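Local coordinates for putative Outer membrane protein (PDB 6GW5) that probably attaches Helicobacter pylori to Lewis-type glycans through this extracellular lectin domain of the SabA outer membrane adhesin, at residues 271-283 against 321-335. Residues are numbered along the deposited sequence; the frame is centred on the assembly and turned at random.
Sequences VISYAQDIFNLFS and IQTIQNNVSYYGNRV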
ATOM      1  N   VAL A 271       3.815   3.994   2.603  1.00 35.88           N
ATOM      2  CA  VAL A 271       2.502   4.578   2.929  1.00 34.98           C
ATOM      3  C   VAL A 271       1.502   4.064   1.917  1.00 38.41           C
ATOM      4  O   VAL A 271       0.496   3.481   2.297  1.00 41.55           O
ATOM      5  CB  VAL A 271       2.547   6.097   2.943  1.00 35.33           C
ATOM      6  CG1 VAL A 271       1.162   6.730   3.002  1.00 38.49           C
ATOM      7  CG2 VAL A 271       3.314   6.559   4.164  1.00 39.08           C
ATOM      8  N   ILE A 272       1.821   4.215   0.631  1.00 39.03           N
ATOM      9  CA  ILE A 272       0.949   3.717  -0.406  1.00 37.61           C
ATOM     10  C   ILE A 272       0.715   2.231  -0.300  1.00 37.57           C
ATOM     11  O   ILE A 272      -0.382   1.755  -0.503  1.00 37.56           O
ATOM     12  CB  ILE A 272       1.514   3.999  -1.806  1.00 42.15           C
ATOM     13  CG1 ILE A 272       1.470   5.492  -2.136  1.00 41.78           C
ATOM     14  CG2 ILE A 272       0.757   3.187  -2.869  1.00 42.64           C
ATOM     15  CD1 ILE A 272       0.069   6.050  -2.243  1.00 45.68           C
ATOM     16  N   SER A 273       1.759   1.476  -0.035  1.00 39.16           N
ATOM     17  CA  SER A 273       1.608   0.057   0.031  1.00 34.19           C
ATOM     18  C   SER A 273       0.617  -0.320   1.169  1.00 33.24           C
ATOM     19  O   SER A 273      -0.171  -1.275   1.040  1.00 29.43           O
ATOM     20  CB  SER A 273       2.971  -0.557   0.174  1.00 34.54           C
ATOM     21  OG  SER A 273       2.856  -1.950   0.041  1.00 47.28           O
ATOM     22  N   TYR A 274       0.625   0.435   2.265  1.00 33.55           N
ATOM     23  CA  TYR A 274      -0.289   0.149   3.404  1.00 35.90           C
ATOM     24  C   TYR A 274      -1.739   0.356   2.996  1.00 37.13           C
ATOM     25  O   TYR A 274      -2.629  -0.492   3.242  1.00 35.62           O
ATOM     26  CB  TYR A 274       0.035   1.024   4.613  1.00 35.78           C
ATOM     27  CG  TYR A 274       1.208   0.572   5.444  1.00 38.33           C
ATOM     28  CD1 TYR A 274       1.435  -0.781   5.719  1.00 40.55           C
ATOM     29  CD2 TYR A 274       2.068   1.508   6.021  1.00 41.35           C
ATOM     30  CE1 TYR A 274       2.501  -1.192   6.505  1.00 43.33           C
ATOM     31  CE2 TYR A 274       3.124   1.108   6.830  1.00 44.65           C
ATOM     32  CZ  TYR A 274       3.343  -0.248   7.064  1.00 46.82           C
ATOM     33  OH  TYR A 274       4.380  -0.672   7.866  1.00 46.91           O
ATOM     34  N   ALA A 275      -1.974   1.448   2.291  1.00 35.57           N
ATOM     35  CA  ALA A 275      -3.279   1.637   1.698  1.00 34.85           C
ATOM     36  C   ALA A 275      -3.680   0.429   0.844  1.00 33.94           C
ATOM     37  O   ALA A 275      -4.804  -0.060   0.926  1.00 34.55           O
ATOM     38  CB  ALA A 275      -3.325   2.919   0.889  1.00 34.49           C
ATOM     39  N   GLN A 276      -2.773  -0.051   0.027  1.00 35.31           N
ATOM     40  CA  GLN A 276      -3.075  -1.201  -0.829  1.00 40.28           C
ATOM     41  C   GLN A 276      -3.352  -2.478   0.008  1.00 37.51           C
ATOM     42  O   GLN A 276      -4.215  -3.277  -0.337  1.00 32.41           O
ATOM     43  CB  GLN A 276      -1.918  -1.410  -1.797  1.00 40.27           C
ATOM     44  CG  GLN A 276      -1.989  -2.641  -2.666  1.00 44.04           C
ATOM     45  CD  GLN A 276      -2.826  -2.434  -3.909  1.00 48.01           C
ATOM     46  OE1 GLN A 276      -3.892  -3.009  -4.045  1.00 52.26           O
ATOM     47  NE2 GLN A 276      -2.318  -1.643  -4.852  1.00 51.66           N
ATOM     48  N   ASP A 277      -2.637  -2.624   1.118  1.00 34.21           N
ATOM     49  CA  ASP A 277      -2.867  -3.739   1.990  1.00 39.15           C
ATOM     50  C   ASP A 277      -4.340  -3.719   2.497  1.00 38.73           C
ATOM     51  O   ASP A 277      -4.983  -4.757   2.576  1.00 34.38           O
ATOM     52  CB  ASP A 277      -1.867  -3.752   3.176  1.00 45.47           C
ATOM     53  CG  ASP A 277      -0.409  -4.094   2.758  1.00 47.94           C
ATOM     54  OD1 ASP A 277      -0.202  -4.880   1.800  1.00 45.24           O
ATOM     55  OD2 ASP A 277       0.524  -3.559   3.404  1.00 44.42           O
ATOM     56  N   ILE A 278      -4.862  -2.532   2.801  1.00 35.86           N
ATOM     57  CA  ILE A 278      -6.233  -2.413   3.262  1.00 34.40           C
ATOM     58  C   ILE A 278      -7.188  -2.802   2.156  1.00 36.86           C
ATOM     59  O   ILE A 278      -8.133  -3.585   2.391  1.00 39.47           O
ATOM     60  CB  ILE A 278      -6.604  -0.984   3.743  1.00 32.08           C
ATOM     61  CG1 ILE A 278      -5.687  -0.516   4.873  1.00 34.03           C
ATOM     62  CG2 ILE A 278      -8.048  -0.938   4.242  1.00 34.58           C
ATOM     63  CD1 ILE A 278      -5.531  -1.457   6.066  1.00 33.32           C
ATOM     64  N   PHE A 279      -7.005  -2.202   0.989  1.00 34.03           N
ATOM     65  CA  PHE A 279      -7.796  -2.565  -0.180  1.00 32.54           C
ATOM     66  C   PHE A 279      -7.804  -4.081  -0.356  1.00 32.10           C
ATOM     67  O   PHE A 279      -8.828  -4.669  -0.582  1.00 33.17           O
ATOM     68  CB  PHE A 279      -7.218  -1.918  -1.438  1.00 31.49           C
ATOM     69  CG  PHE A 279      -8.013  -2.212  -2.660  1.00 32.03           C
ATOM     70  CD1 PHE A 279      -9.163  -1.493  -2.924  1.00 31.67           C
ATOM     71  CD2 PHE A 279      -7.654  -3.262  -3.532  1.00 30.17           C
ATOM     72  CE1 PHE A 279      -9.949  -1.792  -4.028  1.00 31.63           C
ATOM     73  CE2 PHE A 279      -8.424  -3.569  -4.639  1.00 27.87           C
ATOM     74  CZ  PHE A 279      -9.563  -2.823  -4.899  1.00 31.62           C
ATOM     75  N   ASN A 280      -6.660  -4.721  -0.217  1.00 32.51           N
ATOM     76  CA  ASN A 280      -6.638  -6.161  -0.373  1.00 34.38           C
ATOM     77  C   ASN A 280      -7.440  -6.921   0.693  1.00 33.43           C
ATOM     78  O   ASN A 280      -8.028  -7.945   0.424  1.00 34.68           O
ATOM     79  CB  ASN A 280      -5.206  -6.664  -0.387  1.00 35.30           C
ATOM     80  CG  ASN A 280      -4.433  -6.224  -1.618  1.00 37.65           C
ATOM     81  OD1 ASN A 280      -5.000  -5.880  -2.634  1.00 37.19           O
ATOM     82  ND2 ASN A 280      -3.120  -6.281  -1.525  1.00 38.98           N
ATOM     83  N   LEU A 281      -7.464  -6.422   1.900  1.00 33.09           N
ATOM     84  CA  LEU A 281      -8.244  -7.068   2.930  1.00 33.51           C
ATOM     85  C   LEU A 281      -9.727  -6.867   2.701  1.00 32.69           C
ATOM     86  O   LEU A 281     -10.481  -7.748   2.999  1.00 35.32           O
ATOM     87  CB  LEU A 281      -7.801  -6.566   4.290  1.00 32.74           C
ATOM     88  CG  LEU A 281      -6.447  -7.148   4.684  1.00 33.42           C
ATOM     89  CD1 LEU A 281      -5.912  -6.390   5.886  1.00 37.49           C
ATOM     90  CD2 LEU A 281      -6.565  -8.634   5.005  1.00 31.91           C
ATOM     91  N   PHE A 282     -10.142  -5.755   2.071  1.00 32.67           N
ATOM     92  CA  PHE A 282     -11.547  -5.628   1.649  1.00 28.94           C
ATOM     93  C   PHE A 282     -11.880  -6.542   0.510  1.00 31.38           C
ATOM     94  O   PHE A 282     -12.942  -7.171   0.482  1.00 33.92           O
ATOM     95  CB  PHE A 282     -11.861  -4.233   1.231  1.00 27.37           C
ATOM     96  CG  PHE A 282     -12.177  -3.317   2.388  1.00 29.39           C
ATOM     97  CD1 PHE A 282     -13.351  -3.451   3.081  1.00 31.26           C
ATOM     98  CD2 PHE A 282     -11.333  -2.299   2.747  1.00 29.73           C
ATOM     99  CE1 PHE A 282     -13.674  -2.570   4.106  1.00 33.94           C
ATOM    100  CE2 PHE A 282     -11.633  -1.437   3.781  1.00 31.91           C
ATOM    101  CZ  PHE A 282     -12.792  -1.579   4.486  1.00 31.56           C
ATOM    102  N   SER A 283     -10.968  -6.641  -0.430  1.00 31.16           N
ATOM    103  CA  SER A 283     -11.225  -7.390  -1.627  1.00 34.04           C
ATOM    104  C   SER A 283     -11.382  -8.868  -1.377  1.00 34.25           C
ATOM    105  O   SER A 283     -12.126  -9.520  -2.066  1.00 34.25           O
ATOM    106  CB  SER A 283     -10.059  -7.216  -2.583  1.00 37.00           C
ATOM    107  OG  SER A 283     -10.298  -7.968  -3.746  1.00 39.76           O
ATOM    108  N   ILE A 321     -14.232   2.517  -0.493  1.00 36.00           N
ATOM    109  CA  ILE A 321     -13.237   1.590  -0.984  1.00 34.39           C
ATOM    110  C   ILE A 321     -12.719   2.064  -2.355  1.00 36.39           C
ATOM    111  O   ILE A 321     -11.498   2.038  -2.619  1.00 36.04           O
ATOM    112  CB  ILE A 321     -13.739   0.166  -1.011  1.00 31.33           C
ATOM    113  CG1 ILE A 321     -13.935  -0.357   0.425  1.00 31.96           C
ATOM    114  CG2 ILE A 321     -12.719  -0.724  -1.663  1.00 31.71           C
ATOM    115  CD1 ILE A 321     -14.856  -1.574   0.488  1.00 30.96           C
ATOM    116  N   GLN A 322     -13.638   2.511  -3.208  1.00 33.50           N
ATOM    117  CA  GLN A 322     -13.291   3.010  -4.500  1.00 32.34           C
ATOM    118  C   GLN A 322     -12.227   4.130  -4.353  1.00 33.15           C
ATOM    119  O   GLN A 322     -11.249   4.224  -5.114  1.00 29.34           O
ATOM    120  CB  GLN A 322     -14.555   3.546  -5.146  1.00 35.51           C
ATOM    121  CG  GLN A 322     -14.424   4.057  -6.580  1.00 34.70           C
ATOM    122  CD  GLN A 322     -15.731   4.552  -7.132  1.00 32.12           C
ATOM    123  OE1 GLN A 322     -16.431   5.329  -6.482  1.00 42.11           O
ATOM    124  NE2 GLN A 322     -16.090   4.086  -8.307  1.00 31.35           N
ATOM    125  N   THR A 323     -12.441   4.982  -3.367  1.00 33.31           N
ATOM    126  CA  THR A 323     -11.554   6.109  -3.138  1.00 33.01           C
ATOM    127  C   THR A 323     -10.162   5.607  -2.789  1.00 34.95           C
ATOM    128  O   THR A 323      -9.195   6.214  -3.230  1.00 34.91           O
ATOM    129  CB  THR A 323     -12.126   7.016  -2.048  1.00 31.31           C
ATOM    130  OG1 THR A 323     -13.352   7.543  -2.528  1.00 36.05           O
ATOM    131  CG2 THR A 323     -11.243   8.140  -1.748  1.00 31.81           C
ATOM    132  N   ILE A 324     -10.062   4.493  -2.038  1.00 30.37           N
ATOM    133  CA  ILE A 324      -8.767   3.930  -1.753  1.00 29.66           C
ATOM    134  C   ILE A 324      -8.084   3.437  -3.006  1.00 26.27           C
ATOM    135  O   ILE A 324      -6.939   3.784  -3.265  1.00 26.29           O
ATOM    136  CB  ILE A 324      -8.781   2.759  -0.765  1.00 32.19           C
ATOM    137  CG1 ILE A 324      -9.235   3.212   0.629  1.00 34.77           C
ATOM    138  CG2 ILE A 324      -7.373   2.103  -0.625  1.00 30.15           C
ATOM    139  CD1 ILE A 324      -9.816   2.027   1.426  1.00 35.62           C
ATOM    140  N   GLN A 325      -8.780   2.631  -3.771  1.00 26.61           N
ATOM    141  CA  GLN A 325      -8.247   2.161  -5.060  1.00 27.80           C
ATOM    142  C   GLN A 325      -7.774   3.316  -5.948  1.00 28.77           C
ATOM    143  O   GLN A 325      -6.685   3.268  -6.493  1.00 29.79           O
ATOM    144  CB  GLN A 325      -9.270   1.332  -5.841  1.00 26.89           C
ATOM    145  CG  GLN A 325      -8.670   0.675  -7.064  1.00 27.73           C
ATOM    146  CD  GLN A 325      -9.548  -0.382  -7.742  1.00 31.11           C
ATOM    147  OE1 GLN A 325      -9.030  -1.372  -8.201  1.00 35.36           O
ATOM    148  NE2 GLN A 325     -10.872  -0.185  -7.785  1.00 29.52           N
ATOM    149  N   ASN A 326      -8.576   4.359  -6.075  1.00 29.51           N
ATOM    150  CA  ASN A 326      -8.159   5.453  -6.919  1.00 33.74           C
ATOM    151  C   ASN A 326      -6.929   6.173  -6.367  1.00 36.44           C
ATOM    152  O   ASN A 326      -6.057   6.571  -7.160  1.00 37.00           O
ATOM    153  CB  ASN A 326      -9.304   6.438  -7.155  1.00 33.99           C
ATOM    154  CG  ASN A 326     -10.461   5.816  -7.929  1.00 36.33           C
ATOM    155  OD1 ASN A 326     -10.307   4.832  -8.683  1.00 33.49           O
ATOM    156  ND2 ASN A 326     -11.642   6.352  -7.704  1.00 37.97           N
ATOM    157  N   ASN A 327      -6.900   6.394  -5.040  1.00 34.39           N
ATOM    158  CA  ASN A 327      -5.762   7.041  -4.420  1.00 33.09           C
ATOM    159  C   ASN A 327      -4.525   6.271  -4.712  1.00 34.95           C
ATOM    160  O   ASN A 327      -3.481   6.857  -4.970  1.00 38.42           O
ATOM    161  CB  ASN A 327      -5.861   7.147  -2.894  1.00 33.86           C
ATOM    162  CG  ASN A 327      -6.886   8.165  -2.394  1.00 31.29           C
ATOM    163  OD1 ASN A 327      -7.238   8.130  -1.224  1.00 36.95           O
ATOM    164  ND2 ASN A 327      -7.438   8.972  -3.254  1.00 31.90           N
ATOM    165  N   VAL A 328      -4.621   4.955  -4.673  1.00 36.01           N
ATOM    166  CA  VAL A 328      -3.434   4.133  -4.847  1.00 33.98           C
ATOM    167  C   VAL A 328      -2.827   4.281  -6.225  1.00 33.72           C
ATOM    168  O   VAL A 328      -1.630   4.392  -6.355  1.00 32.63           O
ATOM    169  CB  VAL A 328      -3.700   2.651  -4.527  1.00 35.03           C
ATOM    170  CG1 VAL A 328      -2.581   1.756  -5.038  1.00 32.49           C
ATOM    171  CG2 VAL A 328      -3.839   2.480  -3.016  1.00 40.20           C
ATOM    172  N   SER A 329      -3.623   4.277  -7.266  1.00 33.97           N
ATOM    173  CA  SER A 329      -3.019   4.453  -8.558  1.00 36.49           C
ATOM    174  C   SER A 329      -2.667   5.921  -8.771  1.00 33.72           C
ATOM    175  O   SER A 329      -1.588   6.225  -9.292  1.00 40.14           O
ATOM    176  CB  SER A 329      -3.897   3.883  -9.667  1.00 36.76           C
ATOM    177  OG  SER A 329      -5.223   4.180  -9.380  1.00 39.20           O
ATOM    178  N   TYR A 330      -3.565   6.821  -8.415  1.00 29.66           N
ATOM    179  CA  TYR A 330      -3.344   8.226  -8.750  1.00 29.88           C
ATOM    180  C   TYR A 330      -2.011   8.714  -8.154  1.00 34.83           C
ATOM    181  O   TYR A 330      -1.108   9.196  -8.873  1.00 35.20           O
ATOM    182  CB  TYR A 330      -4.499   9.078  -8.273  1.00 29.22           C
ATOM    183  CG  TYR A 330      -4.325  10.554  -8.466  1.00 30.23           C
ATOM    184  CD1 TYR A 330      -4.672  11.171  -9.664  1.00 30.95           C
ATOM    185  CD2 TYR A 330      -3.853  11.364  -7.433  1.00 32.26           C
ATOM    186  CE1 TYR A 330      -4.537  12.546  -9.833  1.00 30.62           C
ATOM    187  CE2 TYR A 330      -3.740  12.749  -7.578  1.00 33.51           C
ATOM    188  CZ  TYR A 330      -4.069  13.326  -8.785  1.00 31.04           C
ATOM    189  OH  TYR A 330      -3.952  14.662  -8.923  1.00 30.83           O
ATOM    190  N   TYR A 331      -1.875   8.528  -6.844  1.00 33.73           N
ATOM    191  CA  TYR A 331      -0.696   8.960  -6.148  1.00 34.88           C
ATOM    192  C   TYR A 331       0.430   7.923  -6.310  1.00 35.89           C
ATOM    193  O   TYR A 331       1.572   8.295  -6.513  1.00 36.46           O
ATOM    194  CB  TYR A 331      -0.990   9.176  -4.658  1.00 34.94           C
ATOM    195  CG  TYR A 331      -1.915  10.310  -4.301  1.00 37.49           C
ATOM    196  CD1 TYR A 331      -1.557  11.644  -4.521  1.00 39.02           C
ATOM    197  CD2 TYR A 331      -3.140  10.070  -3.699  1.00 37.21           C
ATOM    198  CE1 TYR A 331      -2.410  12.698  -4.154  1.00 41.85           C
ATOM    199  CE2 TYR A 331      -3.991  11.105  -3.359  1.00 39.43           C
ATOM    200  CZ  TYR A 331      -3.632  12.423  -3.570  1.00 41.64           C
ATOM    201  OH  TYR A 331      -4.495  13.459  -3.216  1.00 46.59           O
ATOM    202  N   GLY A 332       0.109   6.648  -6.189  1.00 34.40           N
ATOM    203  CA  GLY A 332       1.122   5.630  -6.095  1.00 35.77           C
ATOM    204  C   GLY A 332       1.960   5.430  -7.327  1.00 37.02           C
ATOM    205  O   GLY A 332       3.131   5.096  -7.235  1.00 46.78           O
ATOM    206  N   ASN A 333       1.387   5.588  -8.498  1.00 39.37           N
ATOM    207  CA  ASN A 333       2.221   5.522  -9.715  1.00 37.35           C
ATOM    208  C   ASN A 333       3.211   6.661  -9.815  1.00 33.91           C
ATOM    209  O   ASN A 333       4.279   6.491 -10.382  1.00 35.79           O
ATOM    210  CB  ASN A 333       1.367   5.455 -10.950  1.00 36.80           C
ATOM    211  CG  ASN A 333       0.666   4.165 -11.055  1.00 38.68           C
ATOM    212  OD1 ASN A 333       1.220   3.129 -10.792  1.00 49.72           O
ATOM    213  ND2 ASN A 333      -0.567   4.210 -11.396  1.00 47.82           N
ATOM    214  N   ARG A 334       2.863   7.815  -9.239  1.00 35.99           N
ATOM    215  CA  ARG A 334       3.754   8.971  -9.232  1.00 34.10           C
ATOM    216  C   ARG A 334       4.816   8.742  -8.201  1.00 33.14           C
ATOM    217  O   ARG A 334       5.940   9.029  -8.467  1.00 34.01           O
ATOM    218  CB  ARG A 334       3.018  10.244  -8.906  1.00 33.16           C
ATOM    219  CG  ARG A 334       1.832  10.529  -9.772  1.00 32.80           C
ATOM    220  CD  ARG A 334       2.176  10.653 -11.225  1.00 35.52           C
ATOM    221  NE  ARG A 334       2.132   9.392 -12.008  1.00 34.26           N
ATOM    222  CZ  ARG A 334       3.053   9.047 -12.921  1.00 33.77           C
ATOM    223  NH1 ARG A 334       4.115   9.809 -13.156  1.00 33.41           N
ATOM    224  NH2 ARG A 334       2.919   7.940 -13.634  1.00 34.59           N
ATOM    225  N   VAL A 335       4.468   8.200  -7.026  1.00 32.56           N
ATOM    226  CA  VAL A 335       5.498   7.970  -6.057  1.00 31.04           C
ATOM    227  C   VAL A 335       6.515   6.949  -6.563  1.00 32.54           C
ATOM    228  O   VAL A 335       7.675   7.148  -6.298  1.00 34.57           O
ATOM    229  CB  VAL A 335       5.074   7.781  -4.554  1.00 31.76           C
ATOM    230  CG1 VAL A 335       3.732   8.369  -4.215  1.00 31.68           C
ATOM    231  CG2 VAL A 335       5.308   6.393  -3.958  1.00 30.25           C
TER
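The carbonyl oxygen of Ala275 accepts the helical hydrogen bond from Phe279 N at 3.1 Å, and Ile324 CG2 from the other helix lies 3.7 Å from that same Ala275 O. A satisfied backbone oxygen can thus be packed under a methyl group, and this contact illustrates how two antiparallel helices join almost wholly through apolar surface. The segment axes run at 150° to each other and approach to 9.6 Å. Contact residues recur at alternating steps of three and four (Ile272, Ala275, Phe279 and Phe282 against Ile321, Ile324, Val328, Tyr331 and Val335), the spacing of coiled-coil-like packing.

The backbones draw together where Ile272 faces Gly332, with 6.0 Å between their CA atoms. CG1, CG2 and CD1 of Ile272 all lie against this glycine, CG1 4.0 Å from Gly332 CA. One turn along, the small Ala275 meets Val328 CG2 through its CB.

Aromatic rings dominate the other end. Phe279 holds CG anti to the backbone N (chi1 -178°), which swings its ring toward the second helix. There CE1 meets Ile321 CG2 at 3.8 Å and Gln325 CB at 3.7 Å, while the extended Gln325 chain carries its amide past CZ, inclined 33° to the ring. The other branch of Ile321 lays CD1 over one face of Phe282, a CH-pi contact 3.9 Å from the ring centroid.

In the helical bundle of this adhesin domain other helices pack around the pair: Phe48 of helix 35-54 touches Ile272 and packs edge-to-face with Tyr331, Asn63 of helix 60-79 hydrogen-bonds Asn327, and helix 215-240 meets Ile278 and Phe282 through Ile226 and Met223.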